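Local coordinates for protein PHO85 cyclin-10 (Saccharomyces cerevisiae, PDB 4KRD) that serves as the cyclin partner of the kinase PHO85, directing it to phosphorylate and negatively regulate glycogen synthase GSY2, and so restrains glycogen accumulation when growth conditions are favourable, at residues L40-E45 / L197-L202; S72-K77 / V174-C179; M136-V141 / K160-S165. All blocks are in the same frame, centred on the assembly; numbering follows the deposited sequence.

Contact 1. Residues L40-E45 / L197-L202; sequences LANFKE and LLLNEL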
ATOM      1  N   LEU B  40     -16.637 -15.548  -9.246  1.00 44.27           N
ATOM      2  CA  LEU B  40     -17.461 -14.864 -10.243  1.00 45.41           C
ATOM      3  C   LEU B  40     -18.951 -14.940  -9.929  1.00 39.49           C
ATOM      4  O   LEU B  40     -19.678 -13.958 -10.095  1.00 41.10           O
ATOM      5  CB  LEU B  40     -17.212 -15.442 -11.636  1.00 48.56           C
ATOM      6  CG  LEU B  40     -15.880 -15.105 -12.294  1.00 45.26           C
ATOM      7  CD1 LEU B  40     -15.797 -15.774 -13.648  1.00 46.67           C
ATOM      8  CD2 LEU B  40     -15.778 -13.601 -12.436  1.00 45.48           C
ATOM      9  N   ALA B  41     -19.405 -16.111  -9.493  1.00 46.48           N
ATOM     10  CA  ALA B  41     -20.806 -16.303  -9.123  1.00 46.19           C
ATOM     11  C   ALA B  41     -21.206 -15.478  -7.893  1.00 44.40           C
ATOM     12  O   ALA B  41     -22.281 -14.887  -7.857  1.00 42.59           O
ATOM     13  CB  ALA B  41     -21.099 -17.792  -8.890  1.00 49.78           C
ATOM     14  N   ASN B  42     -20.344 -15.440  -6.881  1.00 41.12           N
ATOM     15  CA  ASN B  42     -20.636 -14.659  -5.683  1.00 39.22           C
ATOM     16  C   ASN B  42     -20.729 -13.175  -6.002  1.00 35.56           C
ATOM     17  O   ASN B  42     -21.525 -12.454  -5.413  1.00 40.11           O
ATOM     18  CB  ASN B  42     -19.580 -14.905  -4.603  1.00 38.98           C
ATOM     19  CG  ASN B  42     -19.580 -16.335  -4.112  1.00 49.57           C
ATOM     20  OD1 ASN B  42     -20.504 -17.101  -4.400  1.00 46.24           O
ATOM     21  ND2 ASN B  42     -18.544 -16.708  -3.371  1.00 43.98           N
ATOM     22  N   PHE B  43     -19.903 -12.735  -6.946  1.00 38.71           N
ATOM     23  CA  PHE B  43     -19.874 -11.354  -7.390  1.00 38.38           C
ATOM     24  C   PHE B  43     -21.222 -11.016  -8.027  1.00 37.39           C
ATOM     25  O   PHE B  43     -21.908 -10.079  -7.617  1.00 38.64           O
ATOM     26  CB  PHE B  43     -18.721 -11.198  -8.394  1.00 38.68           C
ATOM     27  CG  PHE B  43     -18.422  -9.778  -8.801  1.00 40.15           C
ATOM     28  CD1 PHE B  43     -18.818  -8.703  -8.021  1.00 34.31           C
ATOM     29  CD2 PHE B  43     -17.702  -9.527  -9.966  1.00 41.01           C
ATOM     30  CE1 PHE B  43     -18.516  -7.401  -8.398  1.00 30.31           C
ATOM     31  CE2 PHE B  43     -17.396  -8.231 -10.354  1.00 40.38           C
ATOM     32  CZ  PHE B  43     -17.818  -7.164  -9.569  1.00 37.35           C
ATOM     33  N   LYS B  44     -21.604 -11.796  -9.031  1.00 39.24           N
ATOM     34  CA  LYS B  44     -22.896 -11.625  -9.697  1.00 34.98           C
ATOM     35  C   LYS B  44     -24.074 -11.698  -8.729  1.00 36.19           C
ATOM     36  O   LYS B  44     -24.987 -10.874  -8.784  1.00 36.73           O
ATOM     37  CB  LYS B  44     -23.054 -12.668 -10.807  1.00 37.73           C
ATOM     38  N   GLU B  45     -24.051 -12.669  -7.825  1.00 38.87           N
ATOM     39  CA  GLU B  45     -25.187 -12.861  -6.918  1.00 43.51           C
ATOM     40  C   GLU B  45     -25.312 -11.718  -5.906  1.00 38.10           C
ATOM     41  O   GLU B  45     -26.419 -11.334  -5.518  1.00 43.36           O
ATOM     42  CB  GLU B  45     -25.094 -14.218  -6.218  1.00 43.37           C
ATOM     43  CG  GLU B  45     -26.385 -14.644  -5.541  1.00 47.18           C
ATOM     44  CD  GLU B  45     -26.238 -15.952  -4.786  1.00 53.98           C
ATOM     45  OE1 GLU B  45     -25.159 -16.571  -4.882  1.00 55.40           O
ATOM     46  OE2 GLU B  45     -27.195 -16.360  -4.093  1.00 55.96           O
ATOM     47  N   LEU B 197     -19.123 -14.168   3.248  1.00 36.36           N
ATOM     48  CA  LEU B 197     -19.969 -14.168   4.436  1.00 36.25           C
ATOM     49  C   LEU B 197     -21.134 -13.166   4.340  1.00 42.56           C
ATOM     50  O   LEU B 197     -22.247 -13.452   4.800  1.00 39.67           O
ATOM     51  CB  LEU B 197     -19.135 -13.943   5.705  1.00 38.43           C
ATOM     52  CG  LEU B 197     -17.960 -14.920   5.890  1.00 47.16           C
ATOM     53  CD1 LEU B 197     -17.162 -14.608   7.152  1.00 43.14           C
ATOM     54  CD2 LEU B 197     -18.429 -16.375   5.901  1.00 52.79           C
ATOM     55  N   LEU B 198     -20.896 -12.001   3.737  1.00 34.83           N
ATOM     56  CA  LEU B 198     -21.978 -11.019   3.563  1.00 37.20           C
ATOM     57  C   LEU B 198     -23.027 -11.494   2.556  1.00 37.38           C
ATOM     58  O   LEU B 198     -24.214 -11.199   2.694  1.00 36.07           O
ATOM     59  CB  LEU B 198     -21.428  -9.649   3.139  1.00 33.95           C
ATOM     60  CG  LEU B 198     -20.542  -8.935   4.166  1.00 38.98           C
ATOM     61  CD1 LEU B 198     -19.748  -7.802   3.521  1.00 31.73           C
ATOM     62  CD2 LEU B 198     -21.371  -8.422   5.342  1.00 35.92           C
ATOM     63  N   LEU B 199     -22.573 -12.201   1.530  1.00 37.64           N
ATOM     64  CA  LEU B 199     -23.469 -12.763   0.530  1.00 38.47           C
ATOM     65  C   LEU B 199     -24.383 -13.805   1.171  1.00 41.39           C
ATOM     66  O   LEU B 199     -25.578 -13.858   0.881  1.00 44.27           O
ATOM     67  CB  LEU B 199     -22.653 -13.414  -0.582  1.00 38.32           C
ATOM     68  CG  LEU B 199     -23.434 -14.290  -1.552  1.00 38.86           C
ATOM     69  CD1 LEU B 199     -24.466 -13.450  -2.288  1.00 40.98           C
ATOM     70  CD2 LEU B 199     -22.497 -14.984  -2.525  1.00 39.23           C
ATOM     71  N   ASN B 200     -23.812 -14.635   2.040  1.00 39.13           N
ATOM     72  CA  ASN B 200     -24.603 -15.620   2.779  1.00 42.18           C
ATOM     73  C   ASN B 200     -25.648 -14.946   3.656  1.00 46.73           C
ATOM     74  O   ASN B 200     -26.811 -15.364   3.683  1.00 47.77           O
ATOM     75  CB  ASN B 200     -23.704 -16.559   3.602  1.00 41.88           C
ATOM     76  CG  ASN B 200     -22.914 -17.522   2.727  1.00 45.84           C
ATOM     77  OD1 ASN B 200     -23.149 -17.625   1.524  1.00 50.45           O
ATOM     78  ND2 ASN B 200     -21.980 -18.238   3.328  1.00 47.41           N
ATOM     79  N   GLU B 201     -25.245 -13.892   4.359  1.00 39.11           N
ATOM     80  CA  GLU B 201     -26.174 -13.144   5.201  1.00 38.83           C
ATOM     81  C   GLU B 201     -27.309 -12.503   4.390  1.00 46.81           C
ATOM     82  O   GLU B 201     -28.472 -12.579   4.778  1.00 44.68           O
ATOM     83  CB  GLU B 201     -25.429 -12.096   6.039  1.00 43.81           C
ATOM     84  CG  GLU B 201     -26.279 -11.423   7.117  1.00 43.11           C
ATOM     85  CD  GLU B 201     -25.462 -10.523   8.030  1.00 43.64           C
ATOM     86  OE1 GLU B 201     -24.232 -10.434   7.829  1.00 46.00           O
ATOM     87  OE2 GLU B 201     -26.047  -9.902   8.941  1.00 44.62           O
ATOM     88  N   LEU B 202     -26.981 -11.885   3.261  1.00 46.90           N
ATOM     89  CA  LEU B 202     -28.008 -11.283   2.410  1.00 44.02           C
ATOM     90  C   LEU B 202     -28.944 -12.356   1.876  1.00 51.31           C
ATOM     91  O   LEU B 202     -30.172 -12.219   1.893  1.00 54.80           O
ATOM     92  CB  LEU B 202     -27.364 -10.583   1.224  1.00 47.68           C
ATOM     93  CG  LEU B 202     -26.719  -9.229   1.486  1.00 47.63           C
ATOM     94  CD1 LEU B 202     -25.882  -8.823   0.281  1.00 45.10           C
ATOM     95  CD2 LEU B 202     -27.800  -8.216   1.779  1.00 49.71           C
TER

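Contact 2. Residues S72-K77 / V174-C179; sequences SNFYMK and VSLLIC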
ATOM      1  N   SER B  72     -23.189   9.321 -10.220  1.00 38.90           N
ATOM      2  CA  SER B  72     -23.971   9.434 -11.459  1.00 41.49           C
ATOM      3  C   SER B  72     -23.207   8.970 -12.707  1.00 42.51           C
ATOM      4  O   SER B  72     -23.811   8.655 -13.730  1.00 41.25           O
ATOM      5  CB  SER B  72     -24.465  10.867 -11.656  1.00 42.75           C
ATOM      6  OG  SER B  72     -23.381  11.758 -11.847  1.00 45.02           O
ATOM      7  N   ASN B  73     -21.882   8.922 -12.626  1.00 38.76           N
ATOM      8  CA  ASN B  73     -21.078   8.395 -13.733  1.00 38.36           C
ATOM      9  C   ASN B  73     -21.383   6.922 -14.054  1.00 32.02           C
ATOM     10  O   ASN B  73     -21.079   6.437 -15.144  1.00 36.86           O
ATOM     11  CB  ASN B  73     -19.569   8.582 -13.461  1.00 38.25           C
ATOM     12  CG  ASN B  73     -19.109  10.021 -13.659  1.00 43.36           C
ATOM     13  OD1 ASN B  73     -19.569  10.714 -14.571  1.00 47.06           O
ATOM     14  ND2 ASN B  73     -18.203  10.481 -12.799  1.00 35.86           N
ATOM     15  N   PHE B  74     -21.964   6.199 -13.102  1.00 33.01           N
ATOM     16  CA  PHE B  74     -22.246   4.779 -13.318  1.00 31.11           C
ATOM     17  C   PHE B  74     -23.490   4.525 -14.173  1.00 36.81           C
ATOM     18  O   PHE B  74     -23.632   3.448 -14.745  1.00 35.00           O
ATOM     19  CB  PHE B  74     -22.383   4.022 -11.995  1.00 31.44           C
ATOM     20  CG  PHE B  74     -21.111   3.996 -11.187  1.00 31.78           C
ATOM     21  CD1 PHE B  74     -19.986   3.362 -11.679  1.00 30.16           C
ATOM     22  CD2 PHE B  74     -21.049   4.616  -9.949  1.00 34.24           C
ATOM     23  CE1 PHE B  74     -18.796   3.356 -10.951  1.00 34.69           C
ATOM     24  CE2 PHE B  74     -19.869   4.618  -9.208  1.00 35.70           C
ATOM     25  CZ  PHE B  74     -18.743   3.981  -9.707  1.00 32.18           C
ATOM     26  N   TYR B  75     -24.381   5.508 -14.244  1.00 40.70           N
ATOM     27  CA  TYR B  75     -25.642   5.343 -14.991  1.00 39.78           C
ATOM     28  C   TYR B  75     -25.400   5.213 -16.493  1.00 43.95           C
ATOM     29  O   TYR B  75     -24.867   6.121 -17.127  1.00 47.55           O
ATOM     30  CB  TYR B  75     -26.596   6.497 -14.707  1.00 45.75           C
ATOM     31  CG  TYR B  75     -28.034   6.225 -15.135  1.00 48.79           C
ATOM     32  CD1 TYR B  75     -28.950   5.685 -14.245  1.00 53.55           C
ATOM     33  CD2 TYR B  75     -28.463   6.506 -16.427  1.00 55.33           C
ATOM     34  CE1 TYR B  75     -30.269   5.435 -14.626  1.00 58.66           C
ATOM     35  CE2 TYR B  75     -29.779   6.259 -16.820  1.00 57.37           C
ATOM     36  CZ  TYR B  75     -30.670   5.723 -15.913  1.00 58.22           C
ATOM     37  OH  TYR B  75     -31.967   5.478 -16.291  1.00 67.29           O
ATOM     38  N   MET B  76     -25.780   4.072 -17.050  1.00 45.22           N
ATOM     39  CA  MET B  76     -25.626   3.809 -18.475  1.00 43.00           C
ATOM     40  C   MET B  76     -26.990   3.860 -19.162  1.00 50.21           C
ATOM     41  O   MET B  76     -27.857   3.034 -18.882  1.00 47.44           O
ATOM     42  CB  MET B  76     -25.006   2.431 -18.672  1.00 42.79           C
ATOM     43  CG  MET B  76     -24.636   2.105 -20.090  1.00 50.18           C
ATOM     44  SD  MET B  76     -23.951   0.450 -20.153  1.00 57.25           S
ATOM     45  CE  MET B  76     -23.632   0.253 -21.909  1.00 60.44           C
ATOM     46  N   LYS B  77     -27.171   4.833 -20.051  1.00 55.77           N
ATOM     47  CA  LYS B  77     -28.447   5.039 -20.736  1.00 62.11           C
ATOM     48  C   LYS B  77     -28.948   3.799 -21.467  1.00 59.60           C
ATOM     49  O   LYS B  77     -30.073   3.348 -21.247  1.00 63.49           O
ATOM     50  CB  LYS B  77     -28.341   6.208 -21.719  1.00 63.56           C
ATOM     51  CG  LYS B  77     -28.483   7.581 -21.081  1.00 65.68           C
ATOM     52  CD  LYS B  77     -29.892   7.787 -20.555  1.00 69.21           C
ATOM     53  CE  LYS B  77     -30.062   9.164 -19.932  1.00 73.08           C
ATOM     54  NZ  LYS B  77     -31.426   9.348 -19.345  1.00 82.99           N
ATOM     55  N   VAL B 174     -12.017   6.478 -10.820  1.00 32.10           N
ATOM     56  CA  VAL B 174     -11.987   7.549  -9.840  1.00 31.54           C
ATOM     57  C   VAL B 174     -13.337   7.707  -9.148  1.00 31.92           C
ATOM     58  O   VAL B 174     -13.392   8.001  -7.967  1.00 29.23           O
ATOM     59  CB  VAL B 174     -11.570   8.886 -10.477  1.00 35.30           C
ATOM     60  CG1 VAL B 174     -11.700  10.019  -9.473  1.00 34.58           C
ATOM     61  CG2 VAL B 174     -10.149   8.801 -11.005  1.00 33.41           C
ATOM     62  N   SER B 175     -14.422   7.524  -9.891  1.00 28.19           N
ATOM     63  CA  SER B 175     -15.750   7.623  -9.302  1.00 33.89           C
ATOM     64  C   SER B 175     -15.940   6.589  -8.191  1.00 32.82           C
ATOM     65  O   SER B 175     -16.456   6.910  -7.125  1.00 30.37           O
ATOM     66  CB  SER B 175     -16.838   7.452 -10.371  1.00 35.78           C
ATOM     67  OG  SER B 175     -16.769   8.495 -11.331  1.00 36.93           O
ATOM     68  N   LEU B 176     -15.532   5.347  -8.440  1.00 25.32           N
ATOM     69  CA  LEU B 176     -15.716   4.311  -7.430  1.00 24.86           C
ATOM     70  C   LEU B 176     -14.779   4.615  -6.261  1.00 28.09           C
ATOM     71  O   LEU B 176     -15.169   4.557  -5.103  1.00 26.16           O
ATOM     72  CB  LEU B 176     -15.435   2.924  -8.000  1.00 27.48           C
ATOM     73  CG  LEU B 176     -15.488   1.793  -6.977  1.00 28.56           C
ATOM     74  CD1 LEU B 176     -16.874   1.777  -6.289  1.00 28.76           C
ATOM     75  CD2 LEU B 176     -15.164   0.464  -7.612  1.00 30.97           C
ATOM     76  N   LEU B 177     -13.542   4.974  -6.580  1.00 24.84           N
ATOM     77  CA  LEU B 177     -12.570   5.309  -5.536  1.00 26.68           C
ATOM     78  C   LEU B 177     -13.088   6.419  -4.601  1.00 27.09           C
ATOM     79  O   LEU B 177     -13.103   6.258  -3.371  1.00 28.41           O
ATOM     80  CB  LEU B 177     -11.225   5.683  -6.183  1.00 26.11           C
ATOM     81  CG  LEU B 177     -10.071   6.035  -5.237  1.00 29.84           C
ATOM     82  CD1 LEU B 177      -9.680   4.836  -4.426  1.00 27.59           C
ATOM     83  CD2 LEU B 177      -8.874   6.568  -6.037  1.00 32.68           C
ATOM     84  N   ILE B 178     -13.533   7.537  -5.173  1.00 28.30           N
ATOM     85  CA  ILE B 178     -14.136   8.610  -4.376  1.00 28.18           C
ATOM     86  C   ILE B 178     -15.322   8.087  -3.553  1.00 29.52           C
ATOM     87  O   ILE B 178     -15.458   8.417  -2.380  1.00 27.48           O
ATOM     88  CB  ILE B 178     -14.598   9.824  -5.240  1.00 29.38           C
ATOM     89  CG1 ILE B 178     -13.407  10.485  -5.960  1.00 34.79           C
ATOM     90  CG2 ILE B 178     -15.284  10.868  -4.369  1.00 34.57           C
ATOM     91  CD1 ILE B 178     -12.363  11.075  -5.028  1.00 37.85           C
ATOM     92  N   CYS B 179     -16.177   7.267  -4.166  1.00 29.05           N
ATOM     93  CA  CYS B 179     -17.360   6.750  -3.465  1.00 31.80           C
ATOM     94  C   CYS B 179     -17.084   5.808  -2.282  1.00 32.52           C
ATOM     95  O   CYS B 179     -17.895   5.734  -1.366  1.00 33.07           O
ATOM     96  CB  CYS B 179     -18.357   6.118  -4.453  1.00 35.23           C
ATOM     97  SG  CYS B 179     -19.168   7.348  -5.515  1.00 36.90           S
TER

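Contact 3. Residues M136-V141 / K160-S165; sequences MIIAAV and KVCGIS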
ATOM      1  N   MET B 136     -20.445  -0.318 -13.035  1.00 36.74           N
ATOM      2  CA  MET B 136     -19.989  -0.665 -11.689  1.00 36.91           C
ATOM      3  C   MET B 136     -19.048  -1.869 -11.709  1.00 36.13           C
ATOM      4  O   MET B 136     -18.046  -1.904 -10.995  1.00 35.60           O
ATOM      5  CB  MET B 136     -21.184  -0.946 -10.778  1.00 39.51           C
ATOM      6  CG  MET B 136     -20.818  -1.284  -9.337  1.00 45.86           C
ATOM      7  SD  MET B 136     -20.026   0.074  -8.436  1.00 48.02           S
ATOM      8  CE  MET B 136     -21.330   1.303  -8.470  1.00 39.11           C
ATOM      9  N   ILE B 137     -19.384  -2.863 -12.519  1.00 29.48           N
ATOM     10  CA  ILE B 137     -18.545  -4.048 -12.688  1.00 33.01           C
ATOM     11  C   ILE B 137     -17.175  -3.679 -13.243  1.00 31.95           C
ATOM     12  O   ILE B 137     -16.148  -4.125 -12.741  1.00 35.78           O
ATOM     13  CB  ILE B 137     -19.225  -5.078 -13.615  1.00 35.84           C
ATOM     14  CG1 ILE B 137     -20.380  -5.757 -12.873  1.00 36.57           C
ATOM     15  CG2 ILE B 137     -18.231  -6.111 -14.098  1.00 35.12           C
ATOM     16  CD1 ILE B 137     -21.321  -6.547 -13.780  1.00 38.78           C
ATOM     17  N   ILE B 138     -17.174  -2.872 -14.293  1.00 31.67           N
ATOM     18  CA  ILE B 138     -15.943  -2.356 -14.871  1.00 34.01           C
ATOM     19  C   ILE B 138     -15.041  -1.709 -13.808  1.00 33.24           C
ATOM     20  O   ILE B 138     -13.872  -2.063 -13.675  1.00 30.84           O
ATOM     21  CB  ILE B 138     -16.270  -1.348 -15.974  1.00 32.56           C
ATOM     22  CG1 ILE B 138     -16.962  -2.065 -17.143  1.00 34.13           C
ATOM     23  CG2 ILE B 138     -15.010  -0.661 -16.483  1.00 32.74           C
ATOM     24  CD1 ILE B 138     -17.285  -1.142 -18.294  1.00 40.08           C
ATOM     25  N   ALA B 139     -15.593  -0.766 -13.055  1.00 32.57           N
ATOM     26  CA  ALA B 139     -14.820  -0.045 -12.030  1.00 36.03           C
ATOM     27  C   ALA B 139     -14.299  -0.939 -10.907  1.00 28.18           C
ATOM     28  O   ALA B 139     -13.131  -0.829 -10.494  1.00 28.56           O
ATOM     29  CB  ALA B 139     -15.669   1.096 -11.450  1.00 31.97           C
ATOM     30  N   ALA B 140     -15.157  -1.828 -10.395  1.00 28.68           N
ATOM     31  CA  ALA B 140     -14.784  -2.667  -9.253  1.00 31.19           C
ATOM     32  C   ALA B 140     -13.701  -3.668  -9.626  1.00 33.72           C
ATOM     33  O   ALA B 140     -12.792  -3.949  -8.836  1.00 30.59           O
ATOM     34  CB  ALA B 140     -16.013  -3.374  -8.673  1.00 31.13           C
ATOM     35  N   VAL B 141     -13.783  -4.210 -10.837  1.00 33.23           N
ATOM     36  CA  VAL B 141     -12.737  -5.115 -11.283  1.00 28.82           C
ATOM     37  C   VAL B 141     -11.426  -4.358 -11.463  1.00 28.74           C
ATOM     38  O   VAL B 141     -10.393  -4.835 -11.043  1.00 27.86           O
ATOM     39  CB  VAL B 141     -13.099  -5.874 -12.577  1.00 32.91           C
ATOM     40  CG1 VAL B 141     -11.865  -6.596 -13.141  1.00 35.23           C
ATOM     41  CG2 VAL B 141     -14.252  -6.860 -12.306  1.00 34.77           C
ATOM     42  N   LYS B 160     -10.519  -1.828 -24.020  1.00 52.84           N
ATOM     43  CA  LYS B 160     -11.018  -2.601 -25.158  1.00 50.63           C
ATOM     44  C   LYS B 160     -11.765  -3.844 -24.708  1.00 51.73           C
ATOM     45  O   LYS B 160     -12.774  -4.218 -25.303  1.00 57.76           O
ATOM     46  CB  LYS B 160      -9.873  -3.010 -26.084  1.00 53.44           C
ATOM     47  CG  LYS B 160      -9.133  -1.846 -26.714  1.00 56.87           C
ATOM     48  CD  LYS B 160      -7.947  -2.349 -27.538  1.00 62.93           C
ATOM     49  CE  LYS B 160      -7.117  -1.201 -28.097  1.00 57.12           C
ATOM     50  NZ  LYS B 160      -5.923  -1.718 -28.827  1.00 65.14           N
ATOM     51  N   VAL B 161     -11.264  -4.498 -23.669  1.00 46.67           N
ATOM     52  CA  VAL B 161     -11.956  -5.660 -23.128  1.00 47.26           C
ATOM     53  C   VAL B 161     -13.369  -5.291 -22.668  1.00 55.66           C
ATOM     54  O   VAL B 161     -14.325  -6.032 -22.922  1.00 56.96           O
ATOM     55  CB  VAL B 161     -11.173  -6.296 -21.967  1.00 52.42           C
ATOM     56  CG1 VAL B 161     -12.049  -7.295 -21.216  1.00 51.54           C
ATOM     57  CG2 VAL B 161      -9.916  -6.965 -22.487  1.00 50.29           C
ATOM     58  N   CYS B 162     -13.497  -4.130 -22.022  1.00 46.58           N
ATOM     59  CA  CYS B 162     -14.771  -3.679 -21.461  1.00 43.35           C
ATOM     60  C   CYS B 162     -15.597  -2.889 -22.465  1.00 48.72           C
ATOM     61  O   CYS B 162     -16.729  -2.483 -22.176  1.00 48.02           O
ATOM     62  CB  CYS B 162     -14.532  -2.821 -20.215  1.00 41.16           C
ATOM     63  SG  CYS B 162     -13.759  -3.707 -18.846  1.00 41.16           S
ATOM     64  N   GLY B 163     -15.019  -2.663 -23.641  1.00 47.61           N
ATOM     65  CA  GLY B 163     -15.714  -1.991 -24.717  1.00 49.87           C
ATOM     66  C   GLY B 163     -16.043  -0.543 -24.421  1.00 52.02           C
ATOM     67  O   GLY B 163     -17.096  -0.053 -24.818  1.00 47.96           O
ATOM     68  N   ILE B 164     -15.146   0.144 -23.718  1.00 45.54           N
ATOM     69  CA  ILE B 164     -15.356   1.553 -23.423  1.00 39.78           C
ATOM     70  C   ILE B 164     -14.129   2.342 -23.822  1.00 37.42           C
ATOM     71  O   ILE B 164     -13.104   1.764 -24.161  1.00 44.23           O
ATOM     72  CB  ILE B 164     -15.651   1.796 -21.923  1.00 41.50           C
ATOM     73  CG1 ILE B 164     -14.445   1.404 -21.067  1.00 38.06           C
ATOM     74  CG2 ILE B 164     -16.891   1.038 -21.483  1.00 38.15           C
ATOM     75  CD1 ILE B 164     -14.655   1.665 -19.598  1.00 39.37           C
ATOM     76  N   SER B 165     -14.231   3.664 -23.779  1.00 43.43           N
ATOM     77  CA  SER B 165     -13.079   4.514 -24.053  1.00 42.78           C
ATOM     78  C   SER B 165     -12.148   4.572 -22.844  1.00 44.77           C
ATOM     79  O   SER B 165     -12.563   4.340 -21.705  1.00 41.35           O
ATOM     80  CB  SER B 165     -13.530   5.926 -24.411  1.00 43.93           C
ATOM     81  OG  SER B 165     -14.183   6.521 -23.314  1.00 45.24           O
TER

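Contact 1. Residues L40-E45 / L197-L202
Leu199 reaches from helix 189-203 to Asn42 and Glu45 on helix 36-54. Its two methyl groups divide the work. CD2 lies against the Asn42 side chain, with Leu199 CD2 3.5 Å from Asn42 OD1 and 3.6 Å from Asn42 CB. CD1 rests against the Glu45 chain, with Leu199 CD1 4.0 Å from Glu45 CG and equally near Glu45 CD. The leucine crosses both partners at about a right angle, so it meets the flanks of the two side chains. Its CG stands anti to the backbone N (chi1 168°), which carries the fork out toward helix 36-54. Asn42 and Glu45 are three residues apart on their helix, and the fork meets both. The backbones stay apart: Asn42 CA and Leu199 CA are 7.1 Å from each other.

Both helices flank the five-helix cyclin box of this PHO80-type cyclin. Helix 36-54 comes before the box in the chain and helix 189-203 after it. The contact joins helices from the two ends of the chain's fold. Leu199 also packs on Thr46 and Leu49, further along helix 36-54.

No hydrogen bond runs directly between the two segments. The polar link lies one step outside them, where Glu45 OE1 makes a salt bridge to Arg203. The extended Glu45 chain (chi2 -177°) lies against the leucine while its OE1 reaches the arginine. Glu45 OE1 also comes within 3.9 Å of Leu199 CD2, so the methyl lies beside the charged end. Phe43 points away from this seam and packs on Thr106 and Ile109 of helix 99-113.

Contact 2. Residues S72-K77 / V174-C179
The hydroxyl of Ser175 is gripped by three groups. Asn73 ND2 gives it a hydrogen bond of 2.9 Å to Ser175 OG, with an N-H...O angle of 155°. The same oxygen is also bonded to the carbonyl of Lys171, one turn back on its own helix, and to Glu70 OE1 of helix 65-72. Helix 166-180, which carries Ser175, is the last of the five helices of the cyclin box. Another face of helix 166-180, at Val174, Leu177 and Ile178, packs on a chain of another protein, probably the kinase partner. Residues 72-77 lead off the end of helix 65-72, which precedes the box, and Ser72 to Tyr75 form a type I beta turn. This turn sets Asn73 and Phe74 against helix 166-180.

The asparagine bond is slightly bent. Ser175 OG sits 16° out of the Asn73 amide plane. Asn73 CG lies beside the backbone N (chi1 -75°), and this swings the amide across to the hydroxyl. With an alanine here, Ser175 OG would probably lose its bond to the turn and the turn would be tied less firmly to the helix.

Phe74 supplies the apolar half. Its ring is braced edge-to-face by Tyr71. Toward helix 166-180, the far corner of the ring does the touching. Phe74 CZ lies 4.0 Å from Ser175 CB and 3.9 Å from Leu176 CB, while Leu176 CA sits at the ring edge, in its plane, 3.8 Å from Phe74 CZ.

Contact 3. Residues M136-V141 / K160-S165
Ile138 on helix 130-148 meets Cys162 and Ile164 with its whole branched end. Its CD1 touches both partners: Ile138 CD1 is 3.8 Å from Cys162 CB and 3.9 Å from Ile164 CG2. The other branch is used as well, with Ile138 CG2 3.9 Å from Ile164 CD1. The two isoleucines reach toward each other tip to tip. Cys162 lies along the neck of Ile138, its SG 4.0 Å from Ile138 CG1. All of these are apolar contacts, and no hydrogen bond crosses between the segments.

The torsions account for this double use. In Ile138, CG1 stands beside the backbone N (chi1 -66°) and CG2 anti to it, so both branches reach the partners. In Ile164, CG1 takes the crowded position between N and the carbonyl carbon (chi1 64°), which brings CD1 to Ile138 CG2.

Leu169 of helix 166-180 touches both isoleucines, and Phe87 of helix 84-95 packs on Ile138 too.

The next layer fixes the backbone that presents Cys162 and Ile164. Arg90 hydrogen-bonds the carbonyls of Lys160 and Val161 near the end of helix 155-162. Gly163 then turns the chain with positive phi (66°), a shape that favours glycine. Its N makes a weak bond to Lys160 O at 3.2 Å. Beyond Ile164, Ser165 is the N-cap of the following helix, its OG bonded to Leu168 N.

Gly163 is the C-prime residue of a Schellman motif, which ends helix 155-162 and turns Ile164 back toward Ile138. Packing of this kind, with the other helices gathered about a long central one, here helix 130-148, is the mark of the cyclin box.

All three contacts are mainly buried, but they differ in place and chemistry. Contact 3 joins a cyclin-box helix to the end of another and the turn beyond it, and is wholly apolar. Contact 2 pairs a box helix with a turn that precedes the box, adding a hydrogen bond to its aromatic packing. Contact 1 joins the flanking helices, with one leucine set between an amide and a charged side chain. Contacts 2 and 3 lie close, their centres about 12 Å apart. They meet where Leu176 CD2 is 3.6 Å from Ala140 CA and Phe74 CD2 3.6 Å from Met136 CE. Contact 1 touches contact 3 through Phe43 on Val141. Contacts 1 and 2 do not touch.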